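Local coordinates for ABC transporter sugar binding protein (Xanthomonas axonopodis pv. citri, PDB 3UOR) that probably binds maltose or a related sugar in the periplasm and delivers it to an ABC transporter for uptake, at residues Y136-Y141 and Y323-Q328; D206-D211 and L375-I380; T245-S248 and Y252-F255. All blocks are in the same frame, centred on the assembly; numbering follows the deposited sequence.

Contact 1: residues Y136-Y141 and Y323-Q328; sequences YGVPWY and YLSQPQ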
loop_
_atom_site.group_PDB
_atom_site.type_symbol
_atom_site.label_atom_id
_atom_site.label_comp_id
_atom_site.label_asym_id
_atom_site.label_seq_id
_atom_site.Cartn_x
_atom_site.Cartn_y
_atom_site.Cartn_z
ATOM N N TYR A 136 8.240 7.540 -14.256
ATOM C CA TYR A 136 7.451 6.768 -15.231
ATOM C C TYR A 136 5.957 6.711 -14.964
ATOM O O TYR A 136 5.230 6.010 -15.653
ATOM C CB TYR A 136 7.987 5.342 -15.334
ATOM C CG TYR A 136 9.281 5.252 -16.108
ATOM C CD1 TYR A 136 9.295 5.409 -17.485
ATOM C CD2 TYR A 136 10.482 5.004 -15.464
ATOM C CE1 TYR A 136 10.480 5.320 -18.210
ATOM C CE2 TYR A 136 11.671 4.912 -16.176
ATOM C CZ TYR A 136 11.664 5.071 -17.546
ATOM O OH TYR A 136 12.845 4.992 -18.249
ATOM N N GLY A 137 5.489 7.412 -13.944
ATOM C CA GLY A 137 4.067 7.440 -13.670
ATOM C C GLY A 137 3.720 8.645 -12.813
ATOM O O GLY A 137 4.600 9.404 -12.391
ATOM N N VAL A 138 2.432 8.811 -12.532
ATOM C CA VAL A 138 1.991 9.789 -11.539
ATOM C C VAL A 138 1.142 9.036 -10.526
ATOM O O VAL A 138 0.266 8.261 -10.913
ATOM C CB VAL A 138 1.159 10.933 -12.197
ATOM C CG1 VAL A 138 0.625 11.891 -11.138
ATOM C CG2 VAL A 138 1.997 11.677 -13.223
ATOM N N PRO A 139 1.417 9.229 -9.223
ATOM C CA PRO A 139 0.643 8.484 -8.229
ATOM C C PRO A 139 -0.825 8.816 -8.381
ATOM O O PRO A 139 -1.154 9.990 -8.508
ATOM C CB PRO A 139 1.164 9.035 -6.890
ATOM C CG PRO A 139 2.521 9.571 -7.199
ATOM C CD PRO A 139 2.423 10.111 -8.605
ATOM N N TRP A 140 -1.696 7.818 -8.349
ATOM C CA TRP A 140 -3.127 8.085 -8.443
ATOM C C TRP A 140 -3.792 8.039 -7.063
ATOM O O TRP A 140 -4.438 8.995 -6.644
ATOM C CB TRP A 140 -3.770 7.078 -9.391
ATOM C CG TRP A 140 -5.213 7.294 -9.646
ATOM C CD1 TRP A 140 -5.936 8.415 -9.392
ATOM C CD2 TRP A 140 -6.121 6.349 -10.231
ATOM N NE1 TRP A 140 -7.256 8.224 -9.761
ATOM C CE2 TRP A 140 -7.389 6.962 -10.281
ATOM C CE3 TRP A 140 -5.986 5.033 -10.694
ATOM C CZ2 TRP A 140 -8.510 6.316 -10.788
ATOM C CZ3 TRP A 140 -7.096 4.391 -11.198
ATOM C CH2 TRP A 140 -8.346 5.036 -11.244
ATOM N N TYR A 141 -3.647 6.932 -6.344
ATOM C CA TYR A 141 -4.157 6.880 -4.976
ATOM C C TYR A 141 -3.239 5.962 -4.175
ATOM O O TYR A 141 -2.458 5.212 -4.748
ATOM C CB TYR A 141 -5.595 6.363 -4.930
ATOM C CG TYR A 141 -5.749 4.932 -5.392
ATOM C CD1 TYR A 141 -5.551 3.869 -4.519
ATOM C CD2 TYR A 141 -6.081 4.651 -6.704
ATOM C CE1 TYR A 141 -5.685 2.563 -4.948
ATOM C CE2 TYR A 141 -6.225 3.369 -7.140
ATOM C CZ TYR A 141 -6.023 2.326 -6.268
ATOM O OH TYR A 141 -6.173 1.049 -6.742
ATOM N N TYR A 323 -6.309 15.705 -15.010
ATOM C CA TYR A 323 -7.658 15.850 -14.455
ATOM C C TYR A 323 -7.804 14.991 -13.199
ATOM O O TYR A 323 -8.293 15.458 -12.168
ATOM C CB TYR A 323 -8.713 15.456 -15.494
ATOM C CG TYR A 323 -10.132 15.394 -14.960
ATOM C CD1 TYR A 323 -10.924 16.533 -14.886
ATOM C CD2 TYR A 323 -10.678 14.191 -14.541
ATOM C CE1 TYR A 323 -12.223 16.470 -14.397
ATOM C CE2 TYR A 323 -11.967 14.115 -14.044
ATOM C CZ TYR A 323 -12.734 15.250 -13.972
ATOM O OH TYR A 323 -14.015 15.151 -13.473
ATOM N N LEU A 324 -7.358 13.739 -13.286
ATOM C CA LEU A 324 -7.458 12.817 -12.162
ATOM C C LEU A 324 -6.478 13.200 -11.065
ATOM O O LEU A 324 -6.540 12.658 -9.967
ATOM C CB LEU A 324 -7.219 11.381 -12.612
ATOM C CG LEU A 324 -8.331 10.820 -13.492
ATOM C CD1 LEU A 324 -7.973 9.420 -13.962
ATOM C CD2 LEU A 324 -9.650 10.824 -12.730
ATOM N N SER A 325 -5.584 14.144 -11.370
ATOM C CA SER A 325 -4.662 14.685 -10.366
ATOM C C SER A 325 -5.156 15.975 -9.695
ATOM O O SER A 325 -4.481 16.506 -8.809
ATOM C CB SER A 325 -3.290 14.939 -10.976
ATOM O OG SER A 325 -2.795 13.783 -11.608
ATOM N N GLN A 326 -6.309 16.489 -10.117
ATOM C CA GLN A 326 -6.885 17.684 -9.483
ATOM C C GLN A 326 -7.427 17.398 -8.083
ATOM O O GLN A 326 -8.175 16.432 -7.874
ATOM C CB GLN A 326 -7.990 18.272 -10.363
ATOM C CG GLN A 326 -7.483 18.773 -11.738
ATOM C CD GLN A 326 -8.626 19.266 -12.610
ATOM O OE1 GLN A 326 -9.778 19.242 -12.195
ATOM N NE2 GLN A 326 -8.308 19.717 -13.819
ATOM N N PRO A 327 -7.041 18.223 -7.108
ATOM C CA PRO A 327 -7.470 17.979 -5.729
ATOM C C PRO A 327 -8.960 17.692 -5.566
ATOM O O PRO A 327 -9.329 16.809 -4.784
ATOM C CB PRO A 327 -7.057 19.263 -5.021
ATOM C CG PRO A 327 -5.770 19.613 -5.702
ATOM C CD PRO A 327 -5.964 19.229 -7.168
ATOM N N GLN A 328 -9.808 18.399 -6.301
ATOM C CA GLN A 328 -11.251 18.221 -6.137
ATOM C C GLN A 328 -11.746 16.918 -6.752
ATOM O O GLN A 328 -12.674 16.286 -6.249
ATOM C CB GLN A 328 -12.011 19.427 -6.696
ATOM C CG GLN A 328 -11.652 20.702 -5.956
ATOM C CD GLN A 328 -12.523 21.878 -6.332
ATOM O OE1 GLN A 328 -13.494 21.741 -7.084
ATOM N NE2 GLN A 328 -12.179 23.051 -5.809
HETATM O O HOH W 1 -2.268 12.560 -9.094
HETATM O O HOH W 2 -8.292 10.674 -8.673
#

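Contact 2: residues D206-D211 and L375-I380; sequences DRLLRD and LEWERI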
loop_
_atom_site.group_PDB
_atom_site.type_symbol
_atom_site.label_atom_id
_atom_site.label_comp_id
_atom_site.label_asym_id
_atom_site.label_seq_id
_atom_site.Cartn_x
_atom_site.Cartn_y
_atom_site.Cartn_z
ATOM N N ASP A 206 17.817 0.445 7.560
ATOM C CA ASP A 206 18.480 -0.249 6.468
ATOM C C ASP A 206 17.473 -0.754 5.437
ATOM O O ASP A 206 16.267 -0.721 5.656
ATOM C CB ASP A 206 19.490 -1.319 6.956
ATOM C CG ASP A 206 18.832 -2.477 7.686
ATOM O OD1 ASP A 206 17.614 -2.393 7.947
ATOM O OD2 ASP A 206 19.539 -3.477 7.989
ATOM N N ARG A 207 17.993 -1.169 4.297
ATOM C CA ARG A 207 17.201 -1.569 3.151
ATOM C C ARG A 207 17.028 -3.102 3.183
ATOM O O ARG A 207 17.906 -3.812 3.669
ATOM C CB ARG A 207 17.979 -1.134 1.915
ATOM C CG ARG A 207 17.239 -1.105 0.605
ATOM C CD ARG A 207 18.207 -0.664 -0.502
ATOM N NE ARG A 207 17.571 -0.693 -1.808
ATOM C CZ ARG A 207 16.514 0.040 -2.127
ATOM N NH1 ARG A 207 15.994 0.869 -1.232
ATOM N NH2 ARG A 207 15.987 -0.043 -3.345
ATOM N N LEU A 208 15.897 -3.602 2.691
ATOM C CA LEU A 208 15.625 -5.041 2.664
ATOM C C LEU A 208 16.436 -5.812 1.616
ATOM O O LEU A 208 16.517 -7.041 1.675
ATOM C CB LEU A 208 14.133 -5.291 2.475
ATOM C CG LEU A 208 13.318 -5.041 3.742
ATOM C CD1 LEU A 208 11.839 -5.184 3.478
ATOM C CD2 LEU A 208 13.756 -6.002 4.848
ATOM N N LEU A 209 17.024 -5.109 0.647
ATOM C CA LEU A 209 17.964 -5.739 -0.297
ATOM C C LEU A 209 19.288 -5.006 -0.190
ATOM O O LEU A 209 19.351 -3.919 0.385
ATOM C CB LEU A 209 17.447 -5.638 -1.737
ATOM C CG LEU A 209 16.082 -6.266 -2.013
ATOM C CD1 LEU A 209 15.741 -6.108 -3.496
ATOM C CD2 LEU A 209 16.112 -7.753 -1.614
ATOM N N ARG A 210 20.348 -5.577 -0.740
ATOM C CA ARG A 210 21.649 -4.929 -0.650
ATOM C C ARG A 210 22.434 -5.114 -1.928
ATOM O O ARG A 210 22.070 -5.926 -2.785
ATOM C CB ARG A 210 22.462 -5.493 0.513
ATOM C CG ARG A 210 22.724 -7.006 0.375
ATOM C CD ARG A 210 23.393 -7.587 1.612
ATOM N NE ARG A 210 23.526 -9.030 1.486
ATOM C CZ ARG A 210 24.501 -9.626 0.813
ATOM N NH1 ARG A 210 25.429 -8.889 0.217
ATOM N NH2 ARG A 210 24.542 -10.956 0.729
ATOM N N ASP A 211 23.516 -4.349 -2.038
ATOM C CA ASP A 211 24.479 -4.477 -3.123
ATOM C C ASP A 211 23.805 -4.391 -4.491
ATOM O O ASP A 211 23.729 -5.374 -5.232
ATOM C CB ASP A 211 25.293 -5.766 -2.975
ATOM C CG ASP A 211 26.400 -5.875 -4.011
ATOM O OD1 ASP A 211 26.785 -7.011 -4.366
ATOM O OD2 ASP A 211 26.883 -4.822 -4.480
ATOM N N LEU A 375 11.842 -5.739 -10.220
ATOM C CA LEU A 375 10.828 -6.538 -10.874
ATOM C C LEU A 375 10.421 -7.763 -10.019
ATOM O O LEU A 375 9.246 -8.126 -9.949
ATOM C CB LEU A 375 11.432 -6.951 -12.214
ATOM C CG LEU A 375 10.751 -7.826 -13.208
ATOM C CD1 LEU A 375 11.402 -7.521 -14.542
ATOM C CD2 LEU A 375 10.962 -9.258 -12.782
ATOM N N GLU A 376 11.377 -8.365 -9.321
ATOM C CA GLU A 376 11.072 -9.572 -8.544
ATOM C C GLU A 376 10.566 -9.330 -7.114
ATOM O O GLU A 376 10.439 -10.272 -6.312
ATOM C CB GLU A 376 12.233 -10.574 -8.594
ATOM C CG GLU A 376 13.619 -9.982 -8.566
ATOM C CD GLU A 376 14.077 -9.346 -9.893
ATOM O OE1 GLU A 376 14.407 -10.052 -10.871
ATOM O OE2 GLU A 376 14.155 -8.112 -9.932
ATOM N N TRP A 377 10.235 -8.077 -6.812
ATOM C CA TRP A 377 9.767 -7.725 -5.468
ATOM C C TRP A 377 8.551 -8.538 -4.988
ATOM O O TRP A 377 8.517 -8.982 -3.854
ATOM C CB TRP A 377 9.488 -6.212 -5.312
ATOM C CG TRP A 377 9.116 -5.924 -3.908
ATOM C CD1 TRP A 377 7.874 -5.594 -3.430
ATOM C CD2 TRP A 377 9.969 -6.044 -2.765
ATOM N NE1 TRP A 377 7.927 -5.454 -2.062
ATOM C CE2 TRP A 377 9.201 -5.743 -1.635
ATOM C CE3 TRP A 377 11.324 -6.347 -2.598
ATOM C CZ2 TRP A 377 9.740 -5.738 -0.349
ATOM C CZ3 TRP A 377 11.852 -6.346 -1.346
ATOM C CH2 TRP A 377 11.067 -6.042 -0.224
ATOM N N GLU A 378 7.553 -8.738 -5.829
ATOM C CA GLU A 378 6.392 -9.496 -5.374
ATOM C C GLU A 378 6.743 -10.930 -4.980
ATOM O O GLU A 378 6.259 -11.418 -3.969
ATOM C CB GLU A 378 5.278 -9.496 -6.415
ATOM C CG GLU A 378 4.437 -8.228 -6.366
ATOM C CD GLU A 378 3.145 -8.346 -7.166
ATOM O OE1 GLU A 378 3.211 -8.480 -8.409
ATOM O OE2 GLU A 378 2.060 -8.303 -6.542
ATOM N N ARG A 379 7.582 -11.599 -5.766
ATOM C CA ARG A 379 8.058 -12.932 -5.404
ATOM C C ARG A 379 8.778 -12.880 -4.053
ATOM O O ARG A 379 8.561 -13.706 -3.179
ATOM C CB ARG A 379 9.015 -13.471 -6.467
ATOM C CG ARG A 379 8.337 -13.855 -7.779
ATOM C CD ARG A 379 9.345 -13.967 -8.930
ATOM N NE ARG A 379 10.112 -15.213 -8.886
ATOM C CZ ARG A 379 11.269 -15.396 -9.522
ATOM N NH1 ARG A 379 11.790 -14.397 -10.234
ATOM N NH2 ARG A 379 11.908 -16.571 -9.441
ATOM N N ILE A 380 9.627 -11.885 -3.884
ATOM C CA ILE A 380 10.375 -11.750 -2.652
ATOM C C ILE A 380 9.480 -11.666 -1.409
ATOM O O ILE A 380 9.712 -12.388 -0.433
ATOM C CB ILE A 380 11.365 -10.575 -2.750
ATOM C CG1 ILE A 380 12.474 -10.955 -3.733
ATOM C CG2 ILE A 380 11.924 -10.223 -1.379
ATOM C CD1 ILE A 380 13.310 -9.773 -4.236
#

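Contact 3: residues T245-S248 and Y252-F255; sequences TQVS and YEFF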
loop_
_atom_site.group_PDB
_atom_site.type_symbol
_atom_site.label_atom_id
_atom_site.label_comp_id
_atom_site.label_asym_id
_atom_site.label_seq_id
_atom_site.Cartn_x
_atom_site.Cartn_y
_atom_site.Cartn_z
ATOM N N THR A 245 -8.646 -16.715 6.477
ATOM C CA THR A 245 -9.693 -17.702 6.261
ATOM C C THR A 245 -10.208 -18.279 7.581
ATOM O O THR A 245 -11.347 -18.740 7.664
ATOM C CB THR A 245 -9.186 -18.840 5.353
ATOM O OG1 THR A 245 -10.120 -19.921 5.379
ATOM C CG2 THR A 245 -7.831 -19.345 5.833
ATOM N N GLN A 246 -9.362 -18.243 8.611
ATOM C CA GLN A 246 -9.713 -18.777 9.927
ATOM C C GLN A 246 -10.464 -17.761 10.758
ATOM O O GLN A 246 -10.954 -18.082 11.833
ATOM C CB GLN A 246 -8.467 -19.204 10.697
ATOM C CG GLN A 246 -7.595 -20.185 9.968
ATOM C CD GLN A 246 -6.389 -20.558 10.785
ATOM O OE1 GLN A 246 -5.273 -20.132 10.495
ATOM N NE2 GLN A 246 -6.608 -21.348 11.833
ATOM N N VAL A 247 -10.530 -16.526 10.274
ATOM C CA VAL A 247 -11.363 -15.524 10.923
ATOM C C VAL A 247 -12.726 -15.553 10.247
ATOM O O VAL A 247 -12.811 -15.628 9.020
ATOM C CB VAL A 247 -10.745 -14.115 10.829
ATOM C CG1 VAL A 247 -11.578 -13.119 11.623
ATOM C CG2 VAL A 247 -9.320 -14.149 11.347
ATOM N N SER A 248 -13.796 -15.521 11.034
ATOM C CA SER A 248 -15.129 -15.567 10.438
ATOM C C SER A 248 -15.385 -14.304 9.604
ATOM O O SER A 248 -15.560 -14.376 8.381
ATOM C CB SER A 248 -16.214 -15.774 11.506
ATOM O OG SER A 248 -16.100 -14.827 12.554
ATOM N N TYR A 252 -17.113 -7.978 12.127
ATOM C CA TYR A 252 -17.911 -8.407 13.269
ATOM C C TYR A 252 -17.065 -8.848 14.455
ATOM O O TYR A 252 -17.359 -8.481 15.586
ATOM C CB TYR A 252 -18.932 -9.459 12.859
ATOM C CG TYR A 252 -19.981 -8.855 11.957
ATOM C CD1 TYR A 252 -20.669 -7.702 12.344
ATOM C CD2 TYR A 252 -20.270 -9.408 10.711
ATOM C CE1 TYR A 252 -21.625 -7.130 11.528
ATOM C CE2 TYR A 252 -21.228 -8.839 9.885
ATOM C CZ TYR A 252 -21.899 -7.701 10.302
ATOM O OH TYR A 252 -22.851 -7.130 9.496
ATOM N N GLU A 253 -15.997 -9.598 14.201
ATOM C CA GLU A 253 -15.080 -9.970 15.277
ATOM C C GLU A 253 -14.537 -8.734 15.998
ATOM O O GLU A 253 -14.422 -8.714 17.231
ATOM C CB GLU A 253 -13.937 -10.833 14.743
ATOM C CG GLU A 253 -14.382 -12.185 14.199
ATOM C CD GLU A 253 -14.887 -13.137 15.282
ATOM O OE1 GLU A 253 -14.835 -14.363 15.045
ATOM O OE2 GLU A 253 -15.324 -12.673 16.363
ATOM N N PHE A 254 -14.219 -7.702 15.223
ATOM C CA PHE A 254 -13.721 -6.440 15.764
ATOM C C PHE A 254 -14.766 -5.822 16.688
ATOM O O PHE A 254 -14.469 -5.497 17.845
ATOM C CB PHE A 254 -13.372 -5.505 14.605
ATOM C CG PHE A 254 -12.943 -4.115 15.013
ATOM C CD1 PHE A 254 -11.616 -3.827 15.272
ATOM C CD2 PHE A 254 -13.862 -3.072 15.044
ATOM C CE1 PHE A 254 -11.217 -2.524 15.594
ATOM C CE2 PHE A 254 -13.474 -1.771 15.373
ATOM C CZ PHE A 254 -12.156 -1.496 15.643
ATOM N N PHE A 255 -15.995 -5.684 16.193
ATOM C CA PHE A 255 -17.074 -5.099 16.994
ATOM C C PHE A 255 -17.582 -6.057 18.091
ATOM O O PHE A 255 -18.280 -5.648 19.019
ATOM C CB PHE A 255 -18.227 -4.641 16.099
ATOM C CG PHE A 255 -17.902 -3.429 15.263
ATOM C CD1 PHE A 255 -17.456 -2.265 15.856
ATOM C CD2 PHE A 255 -18.061 -3.454 13.894
ATOM C CE1 PHE A 255 -17.154 -1.153 15.096
ATOM C CE2 PHE A 255 -17.771 -2.342 13.130
ATOM C CZ PHE A 255 -17.319 -1.192 13.732
#

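Contact 1: residues Y136-Y141 and Y323-Q328
Ser325 OG is gripped by two groups: it donates to Ile321 O, in the last turn of helix 314-324, and it accepts a hydrogen from a water. That water, 2.8 Å from Ser325 OG, also donates to Pro139 O at 2.9 Å, joining the hydroxyl to strand 134-150. A second water bridges Trp140 and Leu324, this time as acceptor on one side and donor on the other: its oxygen lies in the plane of the Trp140 indole, at the edge, taking the hydrogen of Trp140 NE1 at 2.9 Å and giving one to Leu324 O, also at 2.9 Å. No direct hydrogen bond crosses between 136-141 and 323-328.

Van der Waals packing surrounds these bridges. The methyl Val138 CG1, carried anti to the backbone N (chi1 176°), lies against the hydroxyl oxygen Ser325 OG at 3.9 Å. Leu324 CD1 makes apolar contact over one face of the Trp140 indole, 4.1 Å above the ring plane and displaced toward the rim, while Leu324 CB comes within 4.3 Å of Trp140 NE1; Tyr141 CD2 lies on the opposite face. An extended first torsion, chi1 -176°, swings Trp140 across to Leu324, and Phe333 also stacks with it. Strand 134-150 carries a classic beta bulge here, with Trp140 and Tyr141 together opposite Ser303 of strand 303-307.

The contact thus joins the central sheet of one lobe of the periplasmic-binding-protein fold to the break between two helices. All four touching residues are buried. Because both polar links run through water, the waters are integral to the packing: they give Pro139 O and Trp140 NE1 partners that the other segment does not offer directly, and Leu324 O a donor beside the weak bond from Gln330 NE2.

Contact 2: residues D206-D211 and L375-I380
The small beta hairpin of strands 209-210 and 215-216 meets the opening turn of helix 377-394 here, Leu208 and Leu209 facing Trp377 and Ile380. Glu376 holds the N-cap position of that helix, and the bond from Ile380 N to Glu376 O, 3.0 Å, shows that regular helical pairing is already established where the contact forms.

Trp377 is the main surface on the helix side. Its CG stands anti to the backbone N (chi1 -176°), which sends the six-membered ring outward to the hairpin, so that the two leucines meet its rim and not a face. Leu208 CD1 lies in the ring plane, 3.9 Å from Trp377 CH2, and Leu208 CB is 4.2 Å from the same ring atom; the two side chains cross at about a right angle. Leu209 takes the neighbouring part of the rim, its CG 4.3 Å from Trp377 CZ3.

No hydrogen bond or salt bridge spans the two segments. The interface buries 154 Å² in all, and its four touching residues are buried in the protein, as expected of plain hydrophobic packing. Neighbouring helices extend it on two fronts: Leu198 of helix 195-202 touches both Leu208 and Trp377, and Val409 of helix 398-412 touches both Leu209 and Ile380. In this periplasmic-binding protein the hairpin is therefore packed into a group of helices, one of them near the C-terminal end of the chain. Beyond the indole, one methyl pair completes the contact, Leu209 CD2 lying 4.3 Å from Ile380 CD1.

Contact 3: residues T245-S248 and Y252-F255
The carboxylate of Glu253 is met from above its plane by the hydroxyl of Ser248: the approach to OE1 lies 48° out of the plane. Ser248 OG donates in this hydrogen bond, 2.8 Å from Glu253 OE1. In the next two residues of the helix two other flat groups meet, Phe254 CD2 lying 3.7 Å above one face of the Phe255 ring, and Phe255 CE1 standing at the edge of the Phe254 ring, in its plane. Phe255 also has an edge-to-face partner in Trp284.

Ser248 lies just before helix 250-256 and Glu253 on its first turns, so the bond is an i to i+5 link across the helix start, where Asn249 OD1 also accepts from Tyr252 N. This helix leads into strand 259-264 of the large sheet of the alpha/beta periplasmic-binding-protein fold. A carboxylate near the N-terminal end of a helix would probably be stabilised in its charged form.

The first torsion of Glu253 (chi1 -65°) sets CG 3.6 Å from Ser248 OG and 3.9 Å from Val247 CG1; the bend at chi2 (-69°) then turns the carboxylate to the serine. The valine and glutamate side chains run alongside one another, pointing opposite ways. Tyr259, on strand 259-264, touches Val247 and Glu253 alike; Val247 is buried, whereas Ser248 is exposed.

Overall arrangement
After the earlier strands and helices, the chain reaches strand 134-150, where 136-141 opens contact 1, and then 206-211, which opens contact 2. Contact 3 follows as a short local closure, 245-248 with 252-255, lying within both larger loops. Contact 1 closes next, at 323-328, and contact 2 last, at 375-380, so these two long loops cross. Contact 1 ties the large sheet to a helix break, contact 2 a hairpin to a late helix, and contact 3 a loop to the helix it leads into. None touches another: the centres of contacts 1 and 3 are about 35 Å apart, on opposite sides of the chain's centre.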